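Local coordinates for protein OBCA, Oxalate Biosynthetic Component A (Burkholderia glumae, PDB 4NNB) that binds a magnesium ion and an oxaloacetate ion in a TIM-barrel-type domain that is joined to a separate N-terminal domain, at residues G60-L64 with A181-C186; A272-T278 with P306-L311; R344-F350 with P372-V378. All blocks are in the same frame, centred on the assembly; numbering follows the deposited sequence.

Contact 1: G60-L64 with A181-C186; sequences GGRLL and AGWIAC
Leu64 lays its CB over the middle of the Trp183 six-membered ring, 3.5 Å from CB to the ring centroid and almost on the ring normal, a CH-pi contact in a small three-stranded antiparallel sheet. Strand 62-66 is the central strand, with 155-159 on one flank and 184-185 on the other. The two side chains cross at about a right angle: the CG of Leu64, anti to the backbone N (chi1 -178°), carries CD2 on to the indole, 3.9 Å from CZ2. Trp140 packs against both.

Leu63 and Ile184 form a hydrogen-bonded pair, joined by Leu63 N to Ile184 O and by Ile184 N to Leu63 O. Arg62 and Ala185 form the next, non-hydrogen-bonded pair, and there the guanidinium group lies with one face over Ala185 CB. Its NE makes a salt bridge to Glu179, in the helix 172-180 that leads into this edge strand. That helix ends in a Schellman motif at Gly182, whose positive phi turns the chain toward Trp183. Beyond the paired residues, Gly60 N still reaches Cys186 O at 3.0 Å, while Cys186 SG packs 3.4 Å from Leu63 CB. Gly61 O is gripped twice, from opposite faces of its carbonyl plane: Cys186 N approaches at 2.9 Å, and Arg62 NH1, with the oxygen close to its guanidinium plane, also at 2.9 Å.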
loop_
_atom_site.group_PDB
_atom_site.type_symbol
_atom_site.label_atom_id
_atom_site.label_comp_id
_atom_site.label_asym_id
_atom_site.label_seq_id
_atom_site.Cartn_x
_atom_site.Cartn_y
_atom_site.Cartn_z
ATOM N N GLY A 60 28.260 14.336 0.550
ATOM C CA GLY A 60 28.727 12.970 0.711
ATOM C C GLY A 60 27.897 11.903 0.010
ATOM O O GLY A 60 28.208 10.713 0.102
ATOM N N GLY A 61 26.844 12.317 -0.687
ATOM C CA GLY A 61 26.004 11.376 -1.416
ATOM C C GLY A 61 26.701 10.936 -2.688
ATOM O O GLY A 61 27.762 11.467 -3.023
ATOM N N ARG A 62 26.127 9.952 -3.383
ATOM C CA ARG A 62 26.595 9.595 -4.720
ATOM C C ARG A 62 25.438 9.673 -5.714
ATOM O O ARG A 62 24.292 9.322 -5.388
ATOM C CB ARG A 62 27.237 8.199 -4.751
ATOM C CG ARG A 62 28.504 8.037 -3.913
ATOM C CD ARG A 62 29.685 8.811 -4.503
ATOM N NE ARG A 62 30.892 8.673 -3.689
ATOM C CZ ARG A 62 31.141 9.363 -2.577
ATOM N NH1 ARG A 62 30.267 10.254 -2.114
ATOM N NH2 ARG A 62 32.275 9.163 -1.920
ATOM N N LEU A 63 25.742 10.147 -6.920
ATOM C CA LEU A 63 24.734 10.303 -7.966
ATOM C C LEU A 63 25.181 9.568 -9.209
ATOM O O LEU A 63 26.310 9.756 -9.675
ATOM C CB LEU A 63 24.515 11.786 -8.298
ATOM C CG LEU A 63 23.644 12.118 -9.521
ATOM C CD1 LEU A 63 22.178 11.770 -9.272
ATOM C CD2 LEU A 63 23.774 13.588 -9.917
ATOM N N LEU A 64 24.312 8.703 -9.722
ATOM C CA LEU A 64 24.527 8.079 -11.015
ATOM C C LEU A 64 23.608 8.775 -12.016
ATOM O O LEU A 64 22.376 8.683 -11.913
ATOM C CB LEU A 64 24.220 6.569 -10.962
ATOM C CG LEU A 64 24.462 5.813 -12.278
ATOM C CD1 LEU A 64 25.923 5.995 -12.734
ATOM C CD2 LEU A 64 24.085 4.323 -12.172
ATOM N N ALA A 181 32.050 2.896 -11.743
ATOM C CA ALA A 181 30.846 2.678 -12.541
ATOM C C ALA A 181 30.124 3.994 -12.843
ATOM O O ALA A 181 29.155 4.016 -13.603
ATOM C CB ALA A 181 29.909 1.694 -11.841
ATOM N N GLY A 182 30.576 5.088 -12.240
ATOM C CA GLY A 182 30.010 6.389 -12.559
ATOM C C GLY A 182 29.275 7.081 -11.432
ATOM O O GLY A 182 28.777 8.196 -11.615
ATOM N N TRP A 183 29.193 6.443 -10.269
ATOM C CA TRP A 183 28.588 7.106 -9.118
ATOM C C TRP A 183 29.498 8.252 -8.674
ATOM O O TRP A 183 30.663 8.033 -8.330
ATOM C CB TRP A 183 28.335 6.121 -7.970
ATOM C CG TRP A 183 27.257 5.113 -8.286
ATOM C CD1 TRP A 183 27.411 3.904 -8.902
ATOM C CD2 TRP A 183 25.858 5.239 -7.994
ATOM N NE1 TRP A 183 26.192 3.273 -9.010
ATOM C CE2 TRP A 183 25.225 4.075 -8.461
ATOM C CE3 TRP A 183 25.083 6.228 -7.382
ATOM C CZ2 TRP A 183 23.841 3.878 -8.341
ATOM C CZ3 TRP A 183 23.712 6.032 -7.266
ATOM C CH2 TRP A 183 23.109 4.870 -7.739
ATOM N N ILE A 184 28.970 9.472 -8.686
ATOM C CA ILE A 184 29.796 10.654 -8.427
ATOM C C ILE A 184 29.432 11.319 -7.103
ATOM O O ILE A 184 28.252 11.438 -6.752
ATOM C CB ILE A 184 29.706 11.668 -9.599
ATOM C CG1 ILE A 184 30.277 11.042 -10.872
ATOM C CG2 ILE A 184 30.456 12.944 -9.291
ATOM C CD1 ILE A 184 30.528 12.046 -11.981
ATOM N N ALA A 185 30.458 11.733 -6.366
ATOM C CA ALA A 185 30.301 12.445 -5.097
ATOM C C ALA A 185 29.446 13.708 -5.236
ATOM O O ALA A 185 29.596 14.465 -6.193
ATOM C CB ALA A 185 31.674 12.795 -4.527
ATOM N N CYS A 186 28.561 13.940 -4.269
ATOM C CA CYS A 186 27.649 15.073 -4.343
ATOM C C CYS A 186 27.870 16.102 -3.238
ATOM O O CYS A 186 28.302 15.772 -2.132
ATOM C CB CYS A 186 26.197 14.594 -4.287
ATOM S SG CYS A 186 25.645 13.756 -5.773
#

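Contact 2: A272-T278 with P306-L311; sequences AILNLST and PEVASL. With OAA (oxaloacetate ion), chain C.
Asn275 with Val308 and Leu276 with Ala309 are parallel bridges between neighbouring strands of the TIM-barrel-type domain, and the contact runs on past the end of strand 273-276 into the oxaloacetate pocket. Three backbone bonds hold the strands together: Val308 N to Leu274 O, Leu276 N to Val308 O and Ser310 N to Leu276 O.

At the pocket end, Ser277 OG donates to ligand O2 (2.8 Å) and Ser310 OG to ligand O1 (2.5 Å), so the two hydroxyls grip both oxygens of one carboxylate. Ser310 OG sits between its own backbone N and carbonyl carbon (chi1 69°), where it also accepts a nearly straight bond from Thr278 N (3.0 Å). Thr278 OG1 in turn donates to Ser310 O at 2.6 Å, from well above the carbonyl plane. At the other end, Leu274 N donates a hydrogen bond to Glu307 OE1 (3.1 Å), from above the carboxylate plane, while OE2 of that residue is shared by Lys266 and Arg520.

Between these polar ends the Asn275 amide carbon CG rests 3.5 Å from Val308 CG1, and its ND2 bonds to Glu346. Leu276 CD2 meets Pro306 CG at 3.6 Å, the two side chains crossing at about a right angle. Strand 222-229 pairs with the far edge of 273-276 and strand 344-349 with that of 308-311, while helix 255-268 covers Leu274 and Leu276.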
loop_
_atom_site.group_PDB
_atom_site.type_symbol
_atom_site.label_atom_id
_atom_site.label_comp_id
_atom_site.label_asym_id
_atom_site.label_seq_id
_atom_site.Cartn_x
_atom_site.Cartn_y
_atom_site.Cartn_z
ATOM N N ALA A 272 -15.264 -9.052 -13.067
ATOM C CA ALA A 272 -14.524 -8.353 -12.013
ATOM C C ALA A 272 -15.441 -7.971 -10.872
ATOM O O ALA A 272 -16.527 -7.412 -11.087
ATOM C CB ALA A 272 -13.851 -7.124 -12.555
ATOM N N ILE A 273 -15.004 -8.286 -9.658
ATOM C CA ILE A 273 -15.726 -7.875 -8.459
ATOM C C ILE A 273 -15.027 -6.664 -7.869
ATOM O O ILE A 273 -13.931 -6.772 -7.306
ATOM C CB ILE A 273 -15.757 -8.998 -7.422
ATOM C CG1 ILE A 273 -16.395 -10.247 -8.036
ATOM C CG2 ILE A 273 -16.529 -8.548 -6.172
ATOM C CD1 ILE A 273 -16.304 -11.464 -7.159
ATOM N N LEU A 274 -15.647 -5.502 -8.029
ATOM C CA LEU A 274 -15.041 -4.268 -7.559
ATOM C C LEU A 274 -15.502 -3.930 -6.142
ATOM O O LEU A 274 -16.702 -3.956 -5.829
ATOM C CB LEU A 274 -15.333 -3.124 -8.532
ATOM C CG LEU A 274 -14.737 -3.256 -9.943
ATOM C CD1 LEU A 274 -14.825 -1.916 -10.671
ATOM C CD2 LEU A 274 -13.287 -3.776 -9.930
ATOM N N ASN A 275 -14.526 -3.654 -5.289
ATOM C CA ASN A 275 -14.737 -3.290 -3.890
ATOM C C ASN A 275 -14.282 -1.826 -3.720
ATOM O O ASN A 275 -13.083 -1.531 -3.591
ATOM C CB ASN A 275 -13.933 -4.274 -3.011
ATOM C CG ASN A 275 -13.956 -3.928 -1.522
ATOM O OD1 ASN A 275 -14.427 -2.863 -1.114
ATOM N ND2 ASN A 275 -13.428 -4.836 -0.705
ATOM N N LEU A 276 -15.235 -0.898 -3.743
ATOM C CA LEU A 276 -14.873 0.516 -3.719
ATOM C C LEU A 276 -14.654 1.041 -2.297
ATOM O O LEU A 276 -15.500 0.877 -1.419
ATOM C CB LEU A 276 -15.912 1.365 -4.464
ATOM C CG LEU A 276 -15.703 1.588 -5.969
ATOM C CD1 LEU A 276 -15.272 0.327 -6.698
ATOM C CD2 LEU A 276 -16.913 2.225 -6.637
ATOM N N SER A 277 -13.508 1.673 -2.073
ATOM C CA SER A 277 -13.265 2.336 -0.792
ATOM C C SER A 277 -14.199 3.528 -0.570
ATOM O O SER A 277 -14.352 4.386 -1.441
ATOM C CB SER A 277 -11.823 2.819 -0.691
ATOM O OG SER A 277 -11.636 3.524 0.521
ATOM N N THR A 278 -14.789 3.591 0.613
ATOM C CA THR A 278 -15.592 4.748 1.002
ATOM C C THR A 278 -14.838 5.585 2.021
ATOM O O THR A 278 -15.392 6.499 2.636
ATOM C CB THR A 278 -16.918 4.304 1.601
ATOM O OG1 THR A 278 -16.667 3.503 2.756
ATOM C CG2 THR A 278 -17.708 3.484 0.561
ATOM N N PRO A 306 -21.684 -0.997 -7.842
ATOM C CA PRO A 306 -20.494 -1.784 -7.477
ATOM C C PRO A 306 -20.863 -2.983 -6.599
ATOM O O PRO A 306 -21.802 -2.891 -5.796
ATOM C CB PRO A 306 -19.631 -0.780 -6.691
ATOM C CG PRO A 306 -20.009 0.551 -7.265
ATOM C CD PRO A 306 -21.510 0.436 -7.542
ATOM N N GLU A 307 -20.147 -4.092 -6.766
ATOM C CA GLU A 307 -20.475 -5.334 -6.070
ATOM C C GLU A 307 -20.281 -5.206 -4.559
ATOM O O GLU A 307 -21.059 -5.741 -3.770
ATOM C CB GLU A 307 -19.599 -6.490 -6.578
ATOM C CG GLU A 307 -19.939 -7.010 -7.992
ATOM C CD GLU A 307 -19.408 -6.123 -9.118
ATOM O OE1 GLU A 307 -18.578 -5.215 -8.866
ATOM O OE2 GLU A 307 -19.817 -6.345 -10.275
ATOM N N VAL A 308 -19.215 -4.519 -4.174
ATOM C CA VAL A 308 -18.795 -4.444 -2.783
ATOM C C VAL A 308 -18.319 -3.023 -2.532
ATOM O O VAL A 308 -17.869 -2.345 -3.459
ATOM C CB VAL A 308 -17.661 -5.463 -2.494
ATOM C CG1 VAL A 308 -17.113 -5.336 -1.059
ATOM C CG2 VAL A 308 -18.150 -6.895 -2.746
ATOM N N ALA A 309 -18.449 -2.553 -1.296
ATOM C CA ALA A 309 -17.798 -1.305 -0.921
ATOM C C ALA A 309 -17.461 -1.340 0.556
ATOM O O ALA A 309 -18.149 -1.982 1.352
ATOM C CB ALA A 309 -18.662 -0.103 -1.245
ATOM N N SER A 310 -16.410 -0.631 0.937
ATOM C CA SER A 310 -15.961 -0.717 2.314
ATOM C C SER A 310 -16.890 0.051 3.277
ATOM O O SER A 310 -17.523 1.043 2.905
ATOM C CB SER A 310 -14.508 -0.256 2.432
ATOM O OG SER A 310 -14.394 1.134 2.207
ATOM N N LEU A 311 -16.983 -0.443 4.508
ATOM C CA LEU A 311 -17.816 0.170 5.544
ATOM C C LEU A 311 -17.155 -0.088 6.900
ATOM O O LEU A 311 -16.850 -1.236 7.242
ATOM C CB LEU A 311 -19.236 -0.422 5.499
ATOM C CG LEU A 311 -20.306 0.269 6.349
ATOM C CD1 LEU A 311 -21.688 0.126 5.698
ATOM C CD2 LEU A 311 -20.330 -0.280 7.778
HETATM O O1 OAA C . -12.418 1.630 3.671
HETATM O O2 OAA C . -10.756 1.408 2.142
HETATM O O4 OAA C . -6.756 3.136 5.053
HETATM O O5 OAA C . -8.701 4.251 5.564
HETATM O O3 OAA C . -8.232 2.108 2.845
HETATM C C1 OAA C . -11.148 1.680 3.357
HETATM C C2 OAA C . -10.155 2.055 4.435
HETATM C C3 OAA C . -8.785 2.482 3.959
HETATM C C4 OAA C . -8.040 3.345 4.900
#

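Contact 3: R344-F350 with P372-V378; sequences RPEVEVF and PVLFMLV. With OAA (oxaloacetate ion), chain C.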
loop_
_atom_site.group_PDB
_atom_site.type_symbol
_atom_site.label_atom_id
_atom_site.label_comp_id
_atom_site.label_asym_id
_atom_site.label_seq_id
_atom_site.Cartn_x
_atom_site.Cartn_y
_atom_site.Cartn_z
ATOM N N ARG A 344 -22.823 -4.913 -1.612
ATOM C CA ARG A 344 -22.547 -5.654 -0.386
ATOM C C ARG A 344 -21.436 -4.952 0.407
ATOM O O ARG A 344 -20.342 -4.707 -0.120
ATOM C CB ARG A 344 -22.168 -7.104 -0.722
ATOM C CG ARG A 344 -21.826 -8.003 0.484
ATOM C CD ARG A 344 -23.088 -8.597 1.129
ATOM N NE ARG A 344 -23.968 -9.176 0.121
ATOM C CZ ARG A 344 -23.863 -10.418 -0.358
ATOM N NH1 ARG A 344 -22.937 -11.239 0.104
ATOM N NH2 ARG A 344 -24.695 -10.837 -1.303
ATOM N N PRO A 345 -21.707 -4.604 1.676
ATOM C CA PRO A 345 -20.604 -3.971 2.405
ATOM C C PRO A 345 -19.499 -4.973 2.720
ATOM O O PRO A 345 -19.748 -6.158 2.946
ATOM C CB PRO A 345 -21.256 -3.439 3.703
ATOM C CG PRO A 345 -22.602 -4.060 3.781
ATOM C CD PRO A 345 -22.982 -4.573 2.412
ATOM N N GLU A 346 -18.263 -4.499 2.693
ATOM C CA GLU A 346 -17.199 -5.253 3.335
ATOM C C GLU A 346 -16.895 -4.488 4.597
ATOM O O GLU A 346 -16.489 -3.315 4.535
ATOM C CB GLU A 346 -15.946 -5.364 2.461
ATOM C CG GLU A 346 -14.767 -5.991 3.205
ATOM C CD GLU A 346 -13.516 -6.115 2.344
ATOM O OE1 GLU A 346 -12.804 -5.113 2.182
ATOM O OE2 GLU A 346 -13.236 -7.222 1.844
ATOM N N VAL A 347 -17.098 -5.131 5.746
ATOM C CA VAL A 347 -16.804 -4.470 7.018
ATOM C C VAL A 347 -15.296 -4.473 7.218
ATOM O O VAL A 347 -14.673 -5.545 7.345
ATOM C CB VAL A 347 -17.501 -5.150 8.221
ATOM C CG1 VAL A 347 -17.190 -4.390 9.498
ATOM C CG2 VAL A 347 -19.013 -5.181 8.014
ATOM N N GLU A 348 -14.708 -3.277 7.199
ATOM C CA GLU A 348 -13.275 -3.116 7.447
ATOM C C GLU A 348 -13.077 -3.145 8.948
ATOM O O GLU A 348 -13.371 -2.161 9.631
ATOM C CB GLU A 348 -12.751 -1.771 6.927
ATOM C CG GLU A 348 -13.038 -1.462 5.484
ATOM C CD GLU A 348 -12.371 -2.434 4.536
ATOM O OE1 GLU A 348 -11.217 -2.189 4.104
ATOM O OE2 GLU A 348 -13.023 -3.432 4.206
ATOM N N VAL A 349 -12.596 -4.267 9.466
ATOM C CA VAL A 349 -12.429 -4.406 10.909
ATOM C C VAL A 349 -11.089 -3.802 11.363
ATOM O O VAL A 349 -10.066 -4.499 11.471
ATOM C CB VAL A 349 -12.548 -5.872 11.357
ATOM C CG1 VAL A 349 -12.549 -5.952 12.880
ATOM C CG2 VAL A 349 -13.826 -6.506 10.801
ATOM N N PHE A 350 -11.101 -2.502 11.624
ATOM C CA PHE A 350 -9.892 -1.785 12.031
ATOM C C PHE A 350 -9.577 -1.967 13.514
ATOM O O PHE A 350 -8.422 -1.865 13.922
ATOM C CB PHE A 350 -10.041 -0.276 11.765
ATOM C CG PHE A 350 -9.827 0.128 10.323
ATOM C CD1 PHE A 350 -10.914 0.375 9.482
ATOM C CD2 PHE A 350 -8.537 0.275 9.817
ATOM C CE1 PHE A 350 -10.716 0.764 8.152
ATOM C CE2 PHE A 350 -8.324 0.657 8.492
ATOM C CZ PHE A 350 -9.402 0.903 7.656
ATOM N N PRO A 372 -23.378 -14.088 2.275
ATOM C CA PRO A 372 -22.585 -13.965 3.504
ATOM C C PRO A 372 -22.183 -12.522 3.786
ATOM O O PRO A 372 -21.947 -11.733 2.858
ATOM C CB PRO A 372 -21.328 -14.792 3.192
ATOM C CG PRO A 372 -21.236 -14.794 1.697
ATOM C CD PRO A 372 -22.660 -14.847 1.235
ATOM N N VAL A 373 -22.129 -12.184 5.069
ATOM C CA VAL A 373 -21.630 -10.876 5.495
ATOM C C VAL A 373 -20.104 -10.911 5.376
ATOM O O VAL A 373 -19.471 -11.902 5.745
ATOM C CB VAL A 373 -22.061 -10.569 6.931
ATOM C CG1 VAL A 373 -21.590 -9.164 7.343
ATOM C CG2 VAL A 373 -23.600 -10.697 7.056
ATOM N N LEU A 374 -19.523 -9.844 4.837
ATOM C CA LEU A 374 -18.100 -9.838 4.498
ATOM C C LEU A 374 -17.290 -8.997 5.473
ATOM O O LEU A 374 -17.687 -7.872 5.798
ATOM C CB LEU A 374 -17.906 -9.273 3.087
ATOM C CG LEU A 374 -18.727 -9.868 1.951
ATOM C CD1 LEU A 374 -18.362 -9.175 0.622
ATOM C CD2 LEU A 374 -18.497 -11.354 1.861
ATOM N N PHE A 375 -16.149 -9.527 5.917
ATOM C CA PHE A 375 -15.271 -8.818 6.856
ATOM C C PHE A 375 -13.828 -8.839 6.351
ATOM O O PHE A 375 -13.381 -9.822 5.748
ATOM C CB PHE A 375 -15.325 -9.461 8.253
ATOM C CG PHE A 375 -16.696 -9.441 8.881
ATOM C CD1 PHE A 375 -17.071 -8.398 9.724
ATOM C CD2 PHE A 375 -17.614 -10.447 8.614
ATOM C CE1 PHE A 375 -18.348 -8.362 10.294
ATOM C CE2 PHE A 375 -18.892 -10.427 9.192
ATOM C CZ PHE A 375 -19.250 -9.384 10.033
ATOM N N MET A 376 -13.105 -7.751 6.590
ATOM C CA MET A 376 -11.667 -7.694 6.322
ATOM C C MET A 376 -10.965 -7.325 7.617
ATOM O O MET A 376 -11.223 -6.255 8.177
ATOM C CB MET A 376 -11.351 -6.679 5.209
ATOM C CG MET A 376 -9.850 -6.470 4.937
ATOM S SD MET A 376 -9.086 -7.972 4.265
ATOM C CE MET A 376 -9.952 -8.075 2.710
ATOM N N LEU A 377 -10.108 -8.220 8.118
ATOM C CA LEU A 377 -9.354 -7.939 9.342
ATOM C C LEU A 377 -8.143 -7.060 9.001
ATOM O O LEU A 377 -7.231 -7.499 8.295
ATOM C CB LEU A 377 -8.901 -9.237 10.028
ATOM C CG LEU A 377 -10.009 -10.240 10.395
ATOM C CD1 LEU A 377 -9.388 -11.480 11.067
ATOM C CD2 LEU A 377 -11.088 -9.588 11.294
ATOM N N VAL A 378 -8.149 -5.816 9.477
ATOM C CA VAL A 378 -7.014 -4.917 9.260
ATOM C C VAL A 378 -5.994 -5.184 10.369
ATOM O O VAL A 378 -5.809 -4.389 11.291
ATOM C CB VAL A 378 -7.447 -3.436 9.222
ATOM C CG1 VAL A 378 -6.289 -2.551 8.721
ATOM C CG2 VAL A 378 -8.670 -3.268 8.317
HETATM O O1 OAA C . -12.418 1.630 3.671
HETATM O O2 OAA C . -10.756 1.408 2.142
HETATM O O4 OAA C . -6.756 3.136 5.053
HETATM O O5 OAA C . -8.701 4.251 5.564
HETATM O O3 OAA C . -8.232 2.108 2.845
HETATM C C1 OAA C . -11.148 1.680 3.357
HETATM C C2 OAA C . -10.155 2.055 4.435
HETATM C C3 OAA C . -8.785 2.482 3.959
HETATM C C4 OAA C . -8.040 3.345 4.900
HETATM O O HOH W 1 -21.370 -7.799 4.218
HETATM O O HOH W 2 -13.866 -9.830 2.733
HETATM O O HOH W 3 -6.341 -1.546 12.024
#
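Val347 and Val349 exchange four backbone hydrogen bonds with Leu374, Met376 and Val378, joining two parallel strands of the TIM-barrel-type domain. Val349 N to Met376 O is the shortest at 2.7 Å; Val347 N to Leu374 O and Met376 N to Val347 O follow at 2.8 Å. Toward the start of the strands, Arg344 NH1 adds a bent bond to Pro372 O (3.0 Å), while its NH2 reaches Phe523 O. One water there bridges Pro345 O and Leu374 N; a second links Glu346 OE2 to Phe375 O.

On the face carrying Glu346, Glu348 and Met376, the Glu346 chain is extended, with CG anti to the backbone N (chi1 172°), which sets its carboxylate carbon CD 3.6 Å from Met376 CB, with OE1 held by Asn275. Glu348 lies alongside Met376, pointing the same way.

Across the sheet, on the side of helix 416-440, Val347 stands beside Phe375, with CB 3.6 Å from CD1 of the ring, and Val349 CG2 reaches the edge of that ring. Leu377 CD2 touches Val349 CB.

Phe350 follows the end of strand 344-349, and Val378 CG2 covers one face of its ring, near the rim, in a CH-pi contact. The edge of the same ring is turned to oxaloacetate, where Phe350 CZ stands 3.5 Å from ligand C2.

In the fold
Contacts 2 and 3 share one barrel sheet and one ligand; the centre of contact 1 lies about 46 and 48 Å from theirs, on the opposite side of the chain's centre. Strands 308-311 and 344-349 are neighbours, and the bonds Glu346 N to Ala309 O and Arg344 N to Glu307 O probably stitch contact 2 to contact 3. Both are buried and parallel, but contact 2 gives the ligand hydroxyl donors whereas contact 3 gives it a ring edge and carbon packing. Contact 1, in the N-terminal domain, is partly buried and antiparallel. Ile184 and Ala185 of its edge strand are exposed, and an indole and a guanidinium group dominate its side-chain chemistry.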